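Local coordinates for protein Dye type peroxidase A (Streptomyces lividans 1326, PDB 6GZW) that probably uses its haem to oxidise dyes and other substrates with hydrogen peroxide, as dye-decolourising peroxidases do, at residues 26-37 against 124-135; 83-91 against 355-363. All coordinates share one frame; numbering follows the deposited sequence.

Interaction 1. Residues 26-37 against 124-135; sequences MQARGHLVAFDL and GDLWVQIGADDA
Two neighbouring antiparallel strands, 29-37 and 126-132, pair here in the N-terminal half of the large sheet. Eight backbone hydrogen bonds join them, two each for the pairs Arg29-Ala132, His31-Ile130, Val33-Val128 and Phe35-Leu126. Val33 and Val128 lie side by side, with Val33 CG1 3.8 Å from Val128 CB. Phe35 CE1 reaches Val128 CG2 at 3.9 Å on the same face, which helix 135-149 covers. On the other face Leu32 CD2 rests on Gln129 CG at 3.7 Å. Trp127 has CG anti to its backbone N (chi1 178°), which sets its indole beside Leu32. Its buried NE1 has no polar partner.

Carboxylates finish both ends. Asp133 OD1 takes the N-H of Ala28 at 2.9 Å. At the far end Leu37 N reaches the anti lone pair of Asp125 OD2 at 2.8 Å, and Asp36 OD1 accepts from Asp125 N. The two acids are close, but Arg156 pairs with Asp36, and Arg95 and Ser91 hold Asp125. A water joins Arg29 NE, His31 NE2 and Ala135 O, and His31 ND1 bonds to Asn160 OD1. Phe35 is opposed by both Asp125 and Leu126, a classic beta bulge. The pairing is consistent with the ferredoxin-like fold of Dyp-type peroxidases.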
ATOM      1  N   MET A  26      10.585  -0.381  12.073  0.50 14.53           N
ATOM      2  CA  MET A  26       9.460  -0.614  11.193  0.50 14.62           C
ATOM      3  C   MET A  26       9.356   0.425  10.089  0.50 13.63           C
ATOM      4  O   MET A  26       9.620   1.607  10.315  0.50 13.55           O
ATOM      5  CB  MET A  26       8.192  -0.584  12.025  0.50 15.94           C
ATOM      6  CG  MET A  26       8.141  -1.723  13.034  0.50 16.95           C
ATOM      7  SD  MET A  26       7.323  -3.218  12.426  0.50 18.33           S
ATOM      8  CE  MET A  26       8.374  -3.817  11.186  0.50 17.80           C
ATOM      9  N   GLN A  27       8.973  -0.033   8.899  1.00 13.06           N
ATOM     10  CA  GLN A  27       8.795   0.849   7.736  1.00 12.01           C
ATOM     11  C   GLN A  27       7.339   0.844   7.288  1.00 11.66           C
ATOM     12  O   GLN A  27       6.636  -0.163   7.458  1.00 11.68           O
ATOM     13  CB  GLN A  27       9.670   0.332   6.601  1.00 11.58           C
ATOM     14  CG  GLN A  27      11.184   0.424   6.864  1.00 11.35           C
ATOM     15  CD  GLN A  27      11.924  -0.716   6.257  1.00 11.36           C
ATOM     16  OE1 GLN A  27      11.442  -1.862   6.273  1.00 11.64           O
ATOM     17  NE2 GLN A  27      13.128  -0.440   5.734  1.00 11.29           N
ATOM     18  N   ALA A  28       6.915   1.944   6.672  1.00 10.45           N
ATOM     19  CA  ALA A  28       5.522   2.130   6.267  1.00 10.94           C
ATOM     20  C   ALA A  28       5.095   1.234   5.098  1.00 11.05           C
ATOM     21  O   ALA A  28       3.917   0.940   4.969  1.00 10.29           O
ATOM     22  CB  ALA A  28       5.257   3.566   5.911  1.00 10.88           C
ATOM     23  N   ARG A  29       6.040   0.818   4.258  1.00 10.85           N
ATOM     24  CA  ARG A  29       5.738   0.069   3.053  1.00 11.17           C
ATOM     25  C   ARG A  29       6.656  -1.128   2.949  1.00 10.80           C
ATOM     26  O   ARG A  29       7.847  -0.984   3.161  1.00 10.83           O
ATOM     27  CB  ARG A  29       5.920   0.980   1.844  1.00 11.78           C
ATOM     28  CG  ARG A  29       5.603   0.349   0.515  1.00 12.31           C
ATOM     29  CD  ARG A  29       4.261  -0.330   0.531  1.00 13.88           C
ATOM     30  NE  ARG A  29       3.704  -0.391  -0.797  1.00 15.10           N
ATOM     31  CZ  ARG A  29       2.597  -1.022  -1.120  1.00 16.35           C
ATOM     32  NH1 ARG A  29       1.890  -1.682  -0.204  1.00 15.98           N
ATOM     33  NH2 ARG A  29       2.186  -0.990  -2.370  1.00 15.88           N
ATOM     34  N   GLY A  30       6.085  -2.303   2.659  1.00 10.42           N
ATOM     35  CA  GLY A  30       6.820  -3.557   2.476  1.00 10.34           C
ATOM     36  C   GLY A  30       6.429  -4.295   1.203  1.00 10.48           C
ATOM     37  O   GLY A  30       5.282  -4.276   0.764  1.00  9.87           O
ATOM     38  N   HIS A  31       7.420  -4.937   0.590  1.00 10.23           N
ATOM     39  CA  HIS A  31       7.184  -5.924  -0.446  1.00 10.25           C
ATOM     40  C   HIS A  31       8.042  -7.148  -0.100  1.00  9.99           C
ATOM     41  O   HIS A  31       9.264  -7.011   0.043  1.00 10.21           O
ATOM     42  CB  HIS A  31       7.590  -5.406  -1.824  1.00 10.19           C
ATOM     43  CG  HIS A  31       6.918  -4.132  -2.251  1.00 10.11           C
ATOM     44  ND1 HIS A  31       5.581  -4.050  -2.586  1.00  9.76           N
ATOM     45  CD2 HIS A  31       7.422  -2.885  -2.417  1.00 10.11           C
ATOM     46  CE1 HIS A  31       5.300  -2.805  -2.949  1.00  9.85           C
ATOM     47  NE2 HIS A  31       6.404  -2.081  -2.881  1.00 10.10           N
ATOM     48  N   LEU A  32       7.410  -8.302   0.030  1.00 10.41           N
ATOM     49  CA  LEU A  32       8.120  -9.570   0.201  1.00 10.82           C
ATOM     50  C   LEU A  32       8.011 -10.317  -1.116  1.00 11.52           C
ATOM     51  O   LEU A  32       6.940 -10.339  -1.709  1.00 12.00           O
ATOM     52  CB  LEU A  32       7.502 -10.420   1.290  1.00 11.40           C
ATOM     53  CG  LEU A  32       7.277  -9.791   2.672  1.00 12.16           C
ATOM     54  CD1 LEU A  32       6.794 -10.811   3.696  1.00 12.80           C
ATOM     55  CD2 LEU A  32       8.526  -9.078   3.175  1.00 12.32           C
ATOM     56  N   VAL A  33       9.101 -10.923  -1.590  1.00 11.93           N
ATOM     57  CA  VAL A  33       9.055 -11.643  -2.852  1.00 12.61           C
ATOM     58  C   VAL A  33       9.929 -12.889  -2.737  1.00 13.12           C
ATOM     59  O   VAL A  33      10.951 -12.847  -2.063  1.00 14.22           O
ATOM     60  CB  VAL A  33       9.453 -10.708  -4.014  1.00 13.77           C
ATOM     61  CG1 VAL A  33      10.774 -10.019  -3.763  1.00 15.35           C
ATOM     62  CG2 VAL A  33       9.412 -11.408  -5.361  1.00 13.69           C
ATOM     63  N   ALA A  34       9.454 -14.005  -3.289  1.00 12.59           N
ATOM     64  CA  ALA A  34      10.228 -15.214  -3.419  1.00 12.61           C
ATOM     65  C   ALA A  34      10.489 -15.488  -4.894  1.00 12.94           C
ATOM     66  O   ALA A  34       9.617 -15.249  -5.734  1.00 13.15           O
ATOM     67  CB  ALA A  34       9.502 -16.379  -2.759  1.00 12.73           C
ATOM     68  N   PHE A  35      11.689 -15.993  -5.198  1.00 12.73           N
ATOM     69  CA  PHE A  35      12.089 -16.364  -6.544  1.00 12.69           C
ATOM     70  C   PHE A  35      12.466 -17.846  -6.577  1.00 13.27           C
ATOM     71  O   PHE A  35      13.028 -18.342  -5.582  1.00 12.52           O
ATOM     72  CB  PHE A  35      13.311 -15.553  -6.991  1.00 12.64           C
ATOM     73  CG  PHE A  35      13.067 -14.085  -7.136  1.00 12.39           C
ATOM     74  CD1 PHE A  35      13.215 -13.241  -6.046  1.00 12.17           C
ATOM     75  CD2 PHE A  35      12.761 -13.509  -8.368  1.00 12.29           C
ATOM     76  CE1 PHE A  35      13.026 -11.874  -6.137  1.00 12.12           C
ATOM     77  CE2 PHE A  35      12.565 -12.118  -8.466  1.00 12.81           C
ATOM     78  CZ  PHE A  35      12.690 -11.306  -7.343  1.00 12.46           C
ATOM     79  N   ASP A  36      12.165 -18.523  -7.679  1.00 13.77           N
ATOM     80  CA  ASP A  36      12.724 -19.848  -7.967  1.00 14.14           C
ATOM     81  C   ASP A  36      13.737 -19.782  -9.079  1.00 14.55           C
ATOM     82  O   ASP A  36      13.529 -19.125 -10.105  1.00 15.19           O
ATOM     83  CB  ASP A  36      11.642 -20.854  -8.344  1.00 14.22           C
ATOM     84  CG  ASP A  36      10.789 -21.261  -7.155  1.00 14.13           C
ATOM     85  OD1 ASP A  36      11.299 -21.271  -6.024  1.00 14.17           O
ATOM     86  OD2 ASP A  36       9.614 -21.621  -7.371  1.00 15.02           O
ATOM     87  N   LEU A  37      14.851 -20.462  -8.893  1.00 14.47           N
ATOM     88  CA  LEU A  37      15.856 -20.524  -9.954  1.00 15.01           C
ATOM     89  C   LEU A  37      15.292 -21.171 -11.217  1.00 15.13           C
ATOM     90  O   LEU A  37      14.531 -22.135 -11.155  1.00 16.97           O
ATOM     91  CB  LEU A  37      17.089 -21.293  -9.456  1.00 15.06           C
ATOM     92  CG  LEU A  37      17.923 -20.580  -8.393  1.00 15.08           C
ATOM     93  CD1 LEU A  37      18.909 -21.566  -7.805  1.00 16.29           C
ATOM     94  CD2 LEU A  37      18.667 -19.406  -8.946  1.00 16.44           C
ATOM     95  N   GLY A 124      10.146 -21.336  -1.585  1.00 13.75           N
ATOM     96  CA  GLY A 124      10.905 -20.701  -2.666  1.00 13.45           C
ATOM     97  C   GLY A 124      12.382 -20.884  -2.478  1.00 13.99           C
ATOM     98  O   GLY A 124      12.857 -21.055  -1.361  1.00 14.77           O
ATOM     99  N   ASP A 125      13.123 -20.829  -3.591  1.00 14.13           N
ATOM    100  CA  ASP A 125      14.586 -20.905  -3.500  1.00 14.05           C
ATOM    101  C   ASP A 125      15.204 -19.697  -2.820  1.00 13.56           C
ATOM    102  O   ASP A 125      16.173 -19.853  -2.036  1.00 14.64           O
ATOM    103  CB  ASP A 125      15.223 -21.057  -4.888  1.00 14.59           C
ATOM    104  CG  ASP A 125      14.859 -22.382  -5.604  1.00 14.98           C
ATOM    105  OD1 ASP A 125      14.581 -23.421  -4.927  1.00 15.23           O
ATOM    106  OD2 ASP A 125      14.841 -22.353  -6.876  1.00 14.90           O
ATOM    107  N   LEU A 126      14.676 -18.497  -3.120  1.00 12.54           N
ATOM    108  CA  LEU A 126      15.269 -17.237  -2.687  1.00 13.00           C
ATOM    109  C   LEU A 126      14.189 -16.307  -2.168  1.00 13.43           C
ATOM    110  O   LEU A 126      13.092 -16.274  -2.735  1.00 13.89           O
ATOM    111  CB  LEU A 126      15.978 -16.544  -3.846  1.00 13.31           C
ATOM    112  CG  LEU A 126      17.226 -17.245  -4.380  1.00 13.69           C
ATOM    113  CD1 LEU A 126      17.586 -16.684  -5.739  1.00 14.10           C
ATOM    114  CD2 LEU A 126      18.386 -17.116  -3.393  1.00 14.70           C
ATOM    115  N   TRP A 127      14.510 -15.531  -1.146  1.00 12.91           N
ATOM    116  CA  TRP A 127      13.557 -14.549  -0.599  1.00 12.15           C
ATOM    117  C   TRP A 127      14.204 -13.188  -0.542  1.00 12.12           C
ATOM    118  O   TRP A 127      15.372 -13.068  -0.206  1.00 11.94           O
ATOM    119  CB  TRP A 127      13.167 -15.011   0.796  1.00 12.11           C
ATOM    120  CG  TRP A 127      12.237 -14.134   1.585  1.00 11.99           C
ATOM    121  CD1 TRP A 127      10.872 -13.978   1.420  1.00 12.19           C
ATOM    122  CD2 TRP A 127      12.605 -13.315   2.699  1.00 12.43           C
ATOM    123  NE1 TRP A 127      10.391 -13.134   2.384  1.00 12.45           N
ATOM    124  CE2 TRP A 127      11.423 -12.713   3.183  1.00 12.16           C
ATOM    125  CE3 TRP A 127      13.820 -13.060   3.362  1.00 12.36           C
ATOM    126  CZ2 TRP A 127      11.421 -11.849   4.300  1.00 12.91           C
ATOM    127  CZ3 TRP A 127      13.826 -12.180   4.464  1.00 12.58           C
ATOM    128  CH2 TRP A 127      12.632 -11.605   4.935  1.00 12.09           C
ATOM    129  N   VAL A 128      13.444 -12.141  -0.900  1.00 11.70           N
ATOM    130  CA  VAL A 128      13.893 -10.777  -0.699  1.00 11.25           C
ATOM    131  C   VAL A 128      12.826 -10.002   0.045  1.00 12.16           C
ATOM    132  O   VAL A 128      11.629 -10.105  -0.298  1.00 10.83           O
ATOM    133  CB  VAL A 128      14.180 -10.056  -2.044  1.00 11.64           C
ATOM    134  CG1 VAL A 128      14.825  -8.704  -1.770  1.00 11.98           C
ATOM    135  CG2 VAL A 128      15.057 -10.925  -2.925  1.00 11.78           C
ATOM    136  N   GLN A 129      13.261  -9.234   1.052  1.00 11.69           N
ATOM    137  CA  GLN A 129      12.390  -8.317   1.785  1.00 11.75           C
ATOM    138  C   GLN A 129      12.781  -6.892   1.461  1.00 11.34           C
ATOM    139  O   GLN A 129      13.924  -6.472   1.667  1.00 11.32           O
ATOM    140  CB  GLN A 129      12.516  -8.557   3.292  1.00 11.78           C
ATOM    141  CG  GLN A 129      11.745  -7.570   4.179  1.00 12.01           C
ATOM    142  CD  GLN A 129      12.053  -7.792   5.639  1.00 12.92           C
ATOM    143  OE1 GLN A 129      13.189  -7.552   6.092  1.00 12.87           O
ATOM    144  NE2 GLN A 129      11.072  -8.260   6.381  1.00 11.97           N
ATOM    145  N   ILE A 130      11.810  -6.123   0.966  1.00 10.62           N
ATOM    146  CA  ILE A 130      12.020  -4.725   0.673  1.00 11.29           C
ATOM    147  C   ILE A 130      11.091  -3.903   1.559  1.00 10.67           C
ATOM    148  O   ILE A 130       9.903  -4.209   1.648  1.00 10.96           O
ATOM    149  CB  ILE A 130      11.721  -4.447  -0.803  1.00 11.75           C
ATOM    150  CG1 ILE A 130      12.782  -5.182  -1.623  1.00 12.61           C
ATOM    151  CG2 ILE A 130      11.727  -2.939  -1.097  1.00 11.79           C
ATOM    152  CD1 ILE A 130      12.429  -5.339  -3.045  1.00 13.40           C
ATOM    153  N   GLY A 131      11.633  -2.875   2.199  1.00  9.48           N
ATOM    154  CA  GLY A 131      10.856  -1.916   2.959  1.00 10.11           C
ATOM    155  C   GLY A 131      11.380  -0.503   2.898  1.00 10.32           C
ATOM    156  O   GLY A 131      12.581  -0.289   2.714  1.00 10.64           O
ATOM    157  N   ALA A 132      10.466   0.460   2.977  1.00 10.22           N
ATOM    158  CA  ALA A 132      10.792   1.867   3.013  1.00  9.93           C
ATOM    159  C   ALA A 132       9.607   2.649   3.506  1.00 10.55           C
ATOM    160  O   ALA A 132       8.483   2.126   3.562  1.00 10.49           O
ATOM    161  CB  ALA A 132      11.210   2.365   1.613  1.00  9.85           C
ATOM    162  N   ASP A 133       9.833   3.906   3.823  1.00 10.43           N
ATOM    163  CA  ASP A 133       8.738   4.784   4.252  1.00 10.58           C
ATOM    164  C   ASP A 133       8.065   5.559   3.123  1.00 10.37           C
ATOM    165  O   ASP A 133       7.110   6.292   3.393  1.00 11.05           O
ATOM    166  CB  ASP A 133       9.274   5.729   5.323  1.00 10.94           C
ATOM    167  CG  ASP A 133       9.498   5.032   6.655  1.00 11.22           C
ATOM    168  OD1 ASP A 133       8.644   4.196   7.073  1.00 11.56           O
ATOM    169  OD2 ASP A 133      10.510   5.340   7.310  1.00 11.31           O
ATOM    170  N   ASP A 134       8.588   5.448   1.905  1.00  9.77           N
ATOM    171  CA  ASP A 134       7.941   5.993   0.707  1.00 10.00           C
ATOM    172  C   ASP A 134       7.597   4.866  -0.260  1.00  9.79           C
ATOM    173  O   ASP A 134       8.424   3.996  -0.558  1.00  9.52           O
ATOM    174  CB  ASP A 134       8.838   7.016   0.016  1.00 10.32           C
ATOM    175  CG  ASP A 134       8.168   7.614  -1.177  1.00 10.67           C
ATOM    176  OD1 ASP A 134       7.305   8.462  -0.934  1.00 11.20           O
ATOM    177  OD2 ASP A 134       8.470   7.226  -2.341  1.00 10.84           O
ATOM    178  N   ALA A 135       6.391   4.914  -0.811  1.00  9.61           N
ATOM    179  CA  ALA A 135       5.903   3.831  -1.667  1.00  9.52           C
ATOM    180  C   ALA A 135       6.587   3.813  -3.038  1.00  9.28           C
ATOM    181  O   ALA A 135       6.701   2.756  -3.635  1.00  9.48           O
ATOM    182  CB  ALA A 135       4.370   3.883  -1.824  1.00 10.60           C
TER
HETATM  183  O   HOH W   1      11.153   3.766   9.381  1.00 19.72           O
HETATM  184  O   HOH W   2       7.675   3.875   9.471  1.00 21.76           O
HETATM  185  O   HOH W   3       5.218   0.495  -2.950  1.00 10.89           O
HETATM  186  O   HOH W   4      13.882 -23.738  -9.091  1.00 23.79           O

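Interaction 2. Residues 83-91 against 355-363; sequences TVTFGFGHS and SGLFAVPGG
Phe358 lays the edge of its ring against the backbone of Phe88 and Gly89. Its CD1 is 3.7 Å from Gly89 CA, and Gly89 N lies in the ring plane. CG stands opposite the carbonyl carbon (chi1 -50°), which turns the ring toward this glycine. Trp127 of strand 126-132 stacks on the same ring. Gly87 CA sits 3.8 Å from Val360 CG2 and also close to Phe358 CB.

The strands cross at 116°, and their ladder is short. Ala359 N gives an almost straight bond to Phe88 O at 2.8 Å. The return bond, from Phe88 N to Ala359 O, is 3.0 Å long and comes in from above the carbonyl plane.

Phe88 turns a ring edge to Pro361, with CE1 3.9 Å from Pro361 CD. Phe92 meets this ring edge-to-face, and Leu50 of helix 43-61 also touches the side chain. Replacing Phe88 with an alanine would probably open a gap beside Pro361 and leave Phe92 without its edge-to-face partner.

Val360 rests both methyl groups against Phe86 O, and its CG1 also meets Thr85 CG2 at 3.8 Å. The hydroxyl of Thr85 bonds to Pro20 O. At the other end one water accepts from His90 N and donates to Leu357 O, where the strands have spread apart. This short antiparallel pair is where strands of the N-terminal and C-terminal family regions join into one sheet. Direct polar bonding between the segments is thus limited to one backbone pair, and apolar side chains and glycines supply the close fit around it.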
ATOM      1  N   THR A  83      15.392  -0.535   2.998  1.00 11.17           N
ATOM      2  CA  THR A  83      16.228  -1.699   3.239  1.00 10.98           C
ATOM      3  C   THR A  83      15.855  -2.817   2.305  1.00 11.47           C
ATOM      4  O   THR A  83      14.700  -2.962   1.897  1.00 11.47           O
ATOM      5  CB  THR A  83      16.202  -2.241   4.693  1.00 11.76           C
ATOM      6  OG1 THR A  83      14.881  -2.725   5.025  1.00 11.26           O
ATOM      7  CG2 THR A  83      16.580  -1.161   5.671  1.00 11.73           C
ATOM      8  N   VAL A  84      16.861  -3.599   1.945  1.00 11.25           N
ATOM      9  CA  VAL A  84      16.728  -4.811   1.148  1.00 10.91           C
ATOM     10  C   VAL A  84      17.493  -5.922   1.869  1.00 11.22           C
ATOM     11  O   VAL A  84      18.656  -5.733   2.223  1.00 12.26           O
ATOM     12  CB  VAL A  84      17.302  -4.634  -0.280  1.00 11.38           C
ATOM     13  CG1 VAL A  84      16.907  -5.826  -1.145  1.00 12.04           C
ATOM     14  CG2 VAL A  84      16.791  -3.347  -0.889  1.00 11.59           C
ATOM     15  N   THR A  85      16.832  -7.054   2.061  1.00 11.29           N
ATOM     16  CA  THR A  85      17.359  -8.206   2.789  1.00 10.58           C
ATOM     17  C   THR A  85      17.151  -9.478   1.988  1.00 11.20           C
ATOM     18  O   THR A  85      16.090  -9.659   1.377  1.00 10.92           O
ATOM     19  CB  THR A  85      16.543  -8.392   4.084  1.00 10.49           C
ATOM     20  OG1 THR A  85      16.363  -7.125   4.713  1.00 10.92           O
ATOM     21  CG2 THR A  85      17.209  -9.365   4.993  1.00 10.86           C
ATOM     22  N   PHE A  86      18.137 -10.375   2.013  1.00 11.51           N
ATOM     23  CA  PHE A  86      18.152 -11.561   1.173  1.00 12.01           C
ATOM     24  C   PHE A  86      18.238 -12.856   1.975  1.00 12.73           C
ATOM     25  O   PHE A  86      19.075 -12.949   2.901  1.00 13.02           O
ATOM     26  CB  PHE A  86      19.371 -11.506   0.237  1.00 12.01           C
ATOM     27  CG  PHE A  86      19.451 -10.247  -0.615  1.00 12.39           C
ATOM     28  CD1 PHE A  86      18.677 -10.120  -1.781  1.00 12.62           C
ATOM     29  CD2 PHE A  86      20.245  -9.165  -0.231  1.00 12.39           C
ATOM     30  CE1 PHE A  86      18.728  -8.985  -2.543  1.00 12.78           C
ATOM     31  CE2 PHE A  86      20.292  -8.000  -1.000  1.00 12.50           C
ATOM     32  CZ  PHE A  86      19.524  -7.914  -2.164  1.00 13.06           C
ATOM     33  N   GLY A  87      17.478 -13.882   1.565  1.00 13.18           N
ATOM     34  CA  GLY A  87      17.569 -15.214   2.178  1.00 13.50           C
ATOM     35  C   GLY A  87      17.503 -16.355   1.179  1.00 14.22           C
ATOM     36  O   GLY A  87      17.125 -16.159   0.019  1.00 14.19           O
ATOM     37  N   PHE A  88      17.880 -17.545   1.653  1.00 13.60           N
ATOM     38  CA  PHE A  88      17.889 -18.781   0.885  1.00 13.97           C
ATOM     39  C   PHE A  88      16.970 -19.814   1.537  1.00 13.96           C
ATOM     40  O   PHE A  88      17.039 -20.020   2.768  1.00 13.89           O
ATOM     41  CB  PHE A  88      19.317 -19.366   0.814  1.00 14.45           C
ATOM     42  CG  PHE A  88      20.326 -18.424   0.263  1.00 14.10           C
ATOM     43  CD1 PHE A  88      20.900 -17.448   1.068  1.00 14.78           C
ATOM     44  CD2 PHE A  88      20.666 -18.460  -1.080  1.00 14.44           C
ATOM     45  CE1 PHE A  88      21.809 -16.536   0.561  1.00 15.11           C
ATOM     46  CE2 PHE A  88      21.568 -17.560  -1.593  1.00 14.94           C
ATOM     47  CZ  PHE A  88      22.144 -16.596  -0.785  1.00 14.76           C
ATOM     48  N   GLY A  89      16.147 -20.485   0.743  1.00 13.15           N
ATOM     49  CA  GLY A  89      15.221 -21.497   1.240  1.00 15.01           C
ATOM     50  C   GLY A  89      15.875 -22.872   1.173  1.00 15.36           C
ATOM     51  O   GLY A  89      16.914 -23.041   0.514  1.00 15.20           O
ATOM     52  N   HIS A  90      15.229 -23.830   1.831  1.00 17.14           N
ATOM     53  CA  HIS A  90      15.635 -25.237   1.810  1.00 18.45           C
ATOM     54  C   HIS A  90      15.874 -25.748   0.390  1.00 18.90           C
ATOM     55  O   HIS A  90      16.918 -26.382   0.125  1.00 18.02           O
ATOM     56  CB  HIS A  90      14.578 -26.077   2.534  1.00 19.26           C
ATOM     57  CG  HIS A  90      14.915 -27.527   2.668  1.00 20.07           C
ATOM     58  ND1 HIS A  90      14.669 -28.442   1.668  1.00 20.37           N
ATOM     59  CD2 HIS A  90      15.397 -28.232   3.719  1.00 21.14           C
ATOM     60  CE1 HIS A  90      15.028 -29.646   2.085  1.00 22.32           C
ATOM     61  NE2 HIS A  90      15.467 -29.546   3.329  1.00 21.89           N
ATOM     62  N   SER A  91      14.960 -25.424  -0.532  1.00 17.94           N
ATOM     63  CA  SER A  91      15.024 -25.919  -1.907  1.00 17.75           C
ATOM     64  C   SER A  91      16.236 -25.418  -2.683  1.00 17.64           C
ATOM     65  O   SER A  91      16.696 -26.082  -3.594  1.00 18.68           O
ATOM     66  CB  SER A  91      13.732 -25.574  -2.651  1.00 16.93           C
ATOM     67  OG  SER A  91      13.508 -24.179  -2.616  1.00 16.83           O
ATOM     68  N   SER A 355       3.587 -19.634   4.050  1.00 12.25           N
ATOM     69  CA  SER A 355       4.708 -19.781   4.961  1.00 12.51           C
ATOM     70  C   SER A 355       6.020 -19.792   4.202  1.00 12.41           C
ATOM     71  O   SER A 355       6.067 -20.224   3.081  1.00 12.43           O
ATOM     72  CB  SER A 355       4.597 -21.102   5.695  1.00 13.15           C
ATOM     73  OG  SER A 355       5.667 -21.248   6.617  1.00 13.53           O
ATOM     74  N   GLY A 356       7.086 -19.353   4.842  1.00 12.56           N
ATOM     75  CA  GLY A 356       8.436 -19.472   4.248  1.00 12.84           C
ATOM     76  C   GLY A 356       9.429 -19.489   5.394  1.00 13.31           C
ATOM     77  O   GLY A 356       9.207 -18.854   6.411  1.00 12.99           O
ATOM     78  N   LEU A 357      10.486 -20.276   5.233  1.00 13.26           N
ATOM     79  CA  LEU A 357      11.591 -20.347   6.174  1.00 14.17           C
ATOM     80  C   LEU A 357      12.874 -20.120   5.391  1.00 13.60           C
ATOM     81  O   LEU A 357      13.163 -20.900   4.475  1.00 14.87           O
ATOM     82  CB  LEU A 357      11.622 -21.714   6.872  1.00 14.98           C
ATOM     83  CG  LEU A 357      12.884 -22.139   7.610  1.00 14.57           C
ATOM     84  CD1 LEU A 357      13.250 -21.157   8.696  1.00 14.72           C
ATOM     85  CD2 LEU A 357      12.709 -23.544   8.171  1.00 15.14           C
ATOM     86  N   PHE A 358      13.596 -19.023   5.675  1.00 12.88           N
ATOM     87  CA  PHE A 358      14.797 -18.680   4.898  1.00 13.02           C
ATOM     88  C   PHE A 358      16.022 -18.422   5.774  1.00 13.61           C
ATOM     89  O   PHE A 358      15.899 -17.904   6.896  1.00 13.01           O
ATOM     90  CB  PHE A 358      14.517 -17.498   3.965  1.00 13.15           C
ATOM     91  CG  PHE A 358      13.271 -17.667   3.124  1.00 13.36           C
ATOM     92  CD1 PHE A 358      13.260 -18.481   1.996  1.00 13.65           C
ATOM     93  CD2 PHE A 358      12.093 -17.025   3.483  1.00 13.67           C
ATOM     94  CE1 PHE A 358      12.113 -18.633   1.241  1.00 14.24           C
ATOM     95  CE2 PHE A 358      10.935 -17.176   2.724  1.00 13.99           C
ATOM     96  CZ  PHE A 358      10.934 -17.977   1.596  1.00 13.97           C
ATOM     97  N   ALA A 359      17.190 -18.809   5.244  1.00 13.26           N
ATOM     98  CA  ALA A 359      18.477 -18.544   5.868  1.00 13.85           C
ATOM     99  C   ALA A 359      19.011 -17.216   5.364  1.00 13.12           C
ATOM    100  O   ALA A 359      19.366 -17.093   4.176  1.00 15.22           O
ATOM    101  CB  ALA A 359      19.464 -19.651   5.534  1.00 14.26           C
ATOM    102  N   VAL A 360      19.118 -16.242   6.247  1.00 12.73           N
ATOM    103  CA  VAL A 360      19.489 -14.885   5.890  1.00 13.03           C
ATOM    104  C   VAL A 360      20.906 -14.677   6.440  1.00 14.14           C
ATOM    105  O   VAL A 360      21.084 -14.486   7.651  1.00 14.81           O
ATOM    106  CB  VAL A 360      18.463 -13.899   6.479  1.00 13.30           C
ATOM    107  CG1 VAL A 360      18.898 -12.456   6.367  1.00 13.23           C
ATOM    108  CG2 VAL A 360      17.098 -14.088   5.802  1.00 13.28           C
ATOM    109  N   PRO A 361      21.928 -14.757   5.569  1.00 13.96           N
ATOM    110  CA  PRO A 361      23.306 -14.665   6.082  1.00 14.84           C
ATOM    111  C   PRO A 361      23.689 -13.301   6.618  1.00 14.10           C
ATOM    112  O   PRO A 361      22.888 -12.355   6.634  1.00 15.15           O
ATOM    113  CB  PRO A 361      24.136 -15.023   4.855  1.00 14.86           C
ATOM    114  CG  PRO A 361      23.308 -14.489   3.728  1.00 14.46           C
ATOM    115  CD  PRO A 361      21.927 -14.902   4.106  1.00 14.50           C
ATOM    116  N   GLY A 362      24.914 -13.188   7.119  1.00 14.71           N
ATOM    117  CA  GLY A 362      25.430 -11.900   7.577  1.00 14.32           C
ATOM    118  C   GLY A 362      25.440 -10.807   6.524  1.00 15.22           C
ATOM    119  O   GLY A 362      25.270 -11.077   5.333  1.00 14.92           O
ATOM    120  N   GLY A 363      25.653  -9.576   6.954  1.00 15.61           N
ATOM    121  CA  GLY A 363      25.663  -8.459   6.019  1.00 17.04           C
ATOM    122  C   GLY A 363      26.890  -8.506   5.136  1.00 17.82           C
ATOM    123  O   GLY A 363      27.898  -9.147   5.466  1.00 18.16           O
TER
HETATM  124  O   HOH W   5      12.890 -23.295   3.372  1.00 18.82           O

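In the fold
From the N terminus the chain first lays down strand 29-37. It then runs through helix 43-61 to strand 83-89 and helix 90-95, and returns as strand 126-132 to close interaction 1. Interaction 2 waits much longer. Its second strand, 350-360, comes near the C terminus, after most of the C-terminal family region. The two loops cross, because 83-91 lies inside the first and 355-363 beyond it. Both contacts belong to one sheet, in the order 29-37, 126-132, 83-89, 350-360. Interaction 1 ties strands within the N-terminal family region, whereas interaction 2 joins that region to the C-terminal one. A backbone hydrogen bond between Thr83 and Gly131 links the two contacts directly.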